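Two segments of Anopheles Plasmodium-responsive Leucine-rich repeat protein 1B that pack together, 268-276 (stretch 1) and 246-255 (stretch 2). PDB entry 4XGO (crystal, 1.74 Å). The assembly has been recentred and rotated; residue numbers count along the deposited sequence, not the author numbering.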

# COMPACT_ATOMS: atom_id res chain seq x y z
N GLN A 268 -23.14 -42.47 10.22
CA GLN A 268 -23.03 -42.96 8.83
C GLN A 268 -23.39 -41.90 7.77
O GLN A 268 -22.68 -41.76 6.77
CB GLN A 268 -23.90 -44.21 8.64
CG GLN A 268 -23.80 -44.88 7.27
CD GLN A 268 -22.38 -45.30 6.91
N ALA A 269 -24.48 -41.17 8.01
CA ALA A 269 -25.04 -40.24 7.02
C ALA A 269 -24.66 -38.77 7.25
O ALA A 269 -25.09 -37.90 6.50
CB ALA A 269 -26.55 -40.39 6.98
N GLN A 270 -23.86 -38.50 8.27
CA GLN A 270 -23.49 -37.13 8.66
C GLN A 270 -23.13 -36.21 7.48
O GLN A 270 -23.52 -35.04 7.47
CB GLN A 270 -22.30 -37.18 9.62
CG GLN A 270 -21.87 -35.83 10.17
CD GLN A 270 -22.87 -35.23 11.15
OE1 GLN A 270 -23.56 -35.94 11.87
NE2 GLN A 270 -22.92 -33.90 11.20
N PHE A 271 -22.34 -36.73 6.54
CA PHE A 271 -21.72 -35.90 5.49
C PHE A 271 -22.33 -36.11 4.10
O PHE A 271 -21.76 -35.64 3.12
CB PHE A 271 -20.20 -36.15 5.43
CG PHE A 271 -19.43 -35.72 6.66
CD1 PHE A 271 -19.89 -34.71 7.51
CD2 PHE A 271 -18.20 -36.29 6.94
CE1 PHE A 271 -19.17 -34.32 8.61
CE2 PHE A 271 -17.46 -35.90 8.05
CZ PHE A 271 -17.95 -34.92 8.89
N ASP A 272 -23.48 -36.78 4.02
CA ASP A 272 -24.12 -37.11 2.72
C ASP A 272 -24.47 -35.90 1.84
O ASP A 272 -24.54 -36.03 0.61
CB ASP A 272 -25.41 -37.93 2.94
CG ASP A 272 -25.13 -39.37 3.28
OD1 ASP A 272 -23.94 -39.74 3.37
OD2 ASP A 272 -26.10 -40.15 3.47
N LYS A 273 -24.71 -34.74 2.46
CA LYS A 273 -25.07 -33.53 1.69
C LYS A 273 -23.91 -32.54 1.44
O LYS A 273 -24.10 -31.51 0.78
CB LYS A 273 -26.27 -32.85 2.34
CG LYS A 273 -27.53 -33.71 2.27
CD LYS A 273 -28.70 -33.12 3.04
N LEU A 274 -22.72 -32.85 1.93
CA LEU A 274 -21.56 -32.01 1.61
C LEU A 274 -21.22 -32.10 0.14
O LEU A 274 -21.29 -33.16 -0.45
CB LEU A 274 -20.31 -32.45 2.39
CG LEU A 274 -20.29 -32.15 3.88
CD1 LEU A 274 -18.97 -32.67 4.42
CD2 LEU A 274 -20.45 -30.66 4.16
N GLN A 275 -20.85 -30.96 -0.43
CA GLN A 275 -20.29 -30.92 -1.78
C GLN A 275 -18.78 -30.74 -1.79
O GLN A 275 -18.10 -31.22 -2.71
CB GLN A 275 -20.96 -29.79 -2.57
CG GLN A 275 -22.44 -30.04 -2.74
CD GLN A 275 -23.17 -28.89 -3.40
OE1 GLN A 275 -22.57 -28.09 -4.12
NE2 GLN A 275 -24.46 -28.79 -3.13
N TYR A 276 -18.25 -30.03 -0.79
CA TYR A 276 -16.83 -29.74 -0.72
C TYR A 276 -16.34 -30.09 0.68
O TYR A 276 -16.88 -29.59 1.67
CB TYR A 276 -16.57 -28.27 -1.01
CG TYR A 276 -17.08 -27.84 -2.36
CD1 TYR A 276 -18.41 -27.48 -2.54
CD2 TYR A 276 -16.24 -27.83 -3.47
CE1 TYR A 276 -18.89 -27.08 -3.78
CE2 TYR A 276 -16.71 -27.44 -4.71
CZ TYR A 276 -18.03 -27.07 -4.86
OH TYR A 276 -18.50 -26.67 -6.10
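Stretch 2, residues 246-255: RPIPTLKVLD

Stretch 2 is held to stretch 1 chiefly by three backbone hydrogen bonds clustered at the C-terminal end of the contact. The carbonyl of K252 accepts two of them: Q275 N lies 2.9 Å from K252 O, and Y276 N also lies 2.9 Å from K252 O, with N-H...O angles of 150° and 158°. Consecutive amides can converge on one oxygen because Q275, with phi/psi of -103/-31, is not extended. The third bond runs the other way, from L254 N to Y276 O at 3.0 Å and 163°. Y276 thus donates to the residue before V253 and accepts from the residue after it, the pattern of a parallel bridge, and the CA atoms of Y276 and V253 are 4.7 Å apart. V253 CA also approaches Y276 O at 3.5 Å in a CA-H...O contact.

The two segments run in the same direction, with Q270 nearest P247, L274 nearest K252 and Y276 nearest V253. Stretch 2 begins as loop, passes through a type I turn from I248 to L251, closed by L251 N to I248 O at 3.0 Å, and becomes a strand at V253-D255. Stretch 1 carries two type I turns, A269 to D272 and F271 to L274, before it reaches the bridge.

Two waters extend the polar contact. Water 1 accepts from I248 N at 2.9 Å and lies 3.0 Å from Q270 O, bridging the backbones where they do not bond directly. Water 2 accepts from K252 NZ at 2.9 Å and from Q275 NE2 at 3.1 Å, linking the ends of two long side chains.

Apolar packing surrounds this framework. The side chain of L274 leaves its CA sideways, but its end comes nearer stretch 2, where L274 CD2 meets L251 CG at 3.9 Å and L254 CB at 4.1 Å. F271 likewise starts away and returns through its ring, placing F271 CE1 4.1 Å from L254 CD2. L254 is therefore in contact with both buried side chains. At the bridge, Y276 and V253 project to the same face of the sheet, and Y276 CD1 lies 3.8 Å from V253 CG2.

Toward the N-terminal end no direct hydrogen bond joins the segments, and the contact is one of packing. P247 points toward stretch 1, with P247 CB 3.6 Å from Q270 O, while the modelled part of K273 reaches the turn of stretch 2, K273 CD lying 3.5 Å from P249 O. Together the segments bury 612 Å², both sides summed.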

# COMPACT_ATOMS: atom_id res chain seq x y z
N ARG A 246 -27.67 -34.85 14.66
CA ARG A 246 -28.40 -34.69 13.41
C ARG A 246 -27.54 -33.84 12.49
O ARG A 246 -26.99 -32.84 12.92
CB ARG A 246 -29.73 -33.98 13.65
N PRO A 247 -27.42 -34.24 11.21
CA PRO A 247 -26.66 -33.40 10.29
C PRO A 247 -27.32 -32.05 10.08
O PRO A 247 -28.52 -31.90 10.30
CB PRO A 247 -26.67 -34.21 8.97
CG PRO A 247 -27.14 -35.57 9.33
CD PRO A 247 -28.01 -35.41 10.54
N ILE A 248 -26.53 -31.07 9.68
CA ILE A 248 -27.07 -29.78 9.25
C ILE A 248 -27.36 -29.93 7.76
O ILE A 248 -26.43 -29.95 6.96
CB ILE A 248 -26.06 -28.65 9.52
CG1 ILE A 248 -25.75 -28.56 11.02
CG2 ILE A 248 -26.59 -27.32 8.99
CD1 ILE A 248 -24.36 -28.03 11.32
N PRO A 249 -28.65 -30.04 7.36
CA PRO A 249 -28.95 -30.41 5.97
C PRO A 249 -28.49 -29.38 4.93
O PRO A 249 -28.24 -29.75 3.78
CB PRO A 249 -30.48 -30.55 5.94
CG PRO A 249 -30.93 -30.44 7.36
CD PRO A 249 -29.88 -29.69 8.09
N THR A 250 -28.35 -28.13 5.35
CA THR A 250 -27.90 -27.05 4.48
C THR A 250 -26.38 -27.00 4.28
O THR A 250 -25.91 -26.33 3.37
CB THR A 250 -28.38 -25.67 5.02
OG1 THR A 250 -28.16 -25.61 6.44
CG2 THR A 250 -29.85 -25.45 4.73
N LEU A 251 -25.61 -27.73 5.10
CA LEU A 251 -24.15 -27.62 5.05
C LEU A 251 -23.56 -28.26 3.81
O LEU A 251 -23.71 -29.47 3.58
CB LEU A 251 -23.50 -28.23 6.29
CG LEU A 251 -22.00 -27.93 6.48
CD1 LEU A 251 -21.76 -26.45 6.76
CD2 LEU A 251 -21.46 -28.74 7.63
N LYS A 252 -22.85 -27.46 3.02
CA LYS A 252 -22.27 -27.99 1.80
C LYS A 252 -20.77 -27.81 1.65
O LYS A 252 -20.17 -28.50 0.84
CB LYS A 252 -23.03 -27.48 0.57
CG LYS A 252 -23.02 -25.99 0.37
CD LYS A 252 -24.00 -25.64 -0.75
CE LYS A 252 -23.79 -24.23 -1.27
NZ LYS A 252 -24.59 -24.01 -2.50
N VAL A 253 -20.16 -26.95 2.46
CA VAL A 253 -18.72 -26.77 2.45
C VAL A 253 -18.18 -26.94 3.88
O VAL A 253 -18.67 -26.29 4.79
CB VAL A 253 -18.32 -25.40 1.93
CG1 VAL A 253 -16.83 -25.20 2.01
CG2 VAL A 253 -18.82 -25.20 0.50
N LEU A 254 -17.19 -27.80 4.02
CA LEU A 254 -16.51 -28.02 5.30
C LEU A 254 -15.02 -28.11 5.06
O LEU A 254 -14.53 -29.05 4.43
CB LEU A 254 -17.03 -29.30 5.97
CG LEU A 254 -16.48 -29.61 7.37
CD1 LEU A 254 -16.78 -28.44 8.30
CD2 LEU A 254 -17.06 -30.91 7.91
N ASP A 255 -14.30 -27.10 5.55
CA ASP A 255 -12.86 -27.01 5.36
C ASP A 255 -12.18 -27.30 6.71
O ASP A 255 -12.20 -26.49 7.61
CB ASP A 255 -12.45 -25.64 4.80
CG ASP A 255 -10.98 -25.55 4.48
OD1 ASP A 255 -10.20 -26.50 4.74
OD2 ASP A 255 -10.55 -24.48 3.97
O HOH W 1 -24.26 -32.28 8.44
O HOH W 2 -25.86 -26.19 -3.95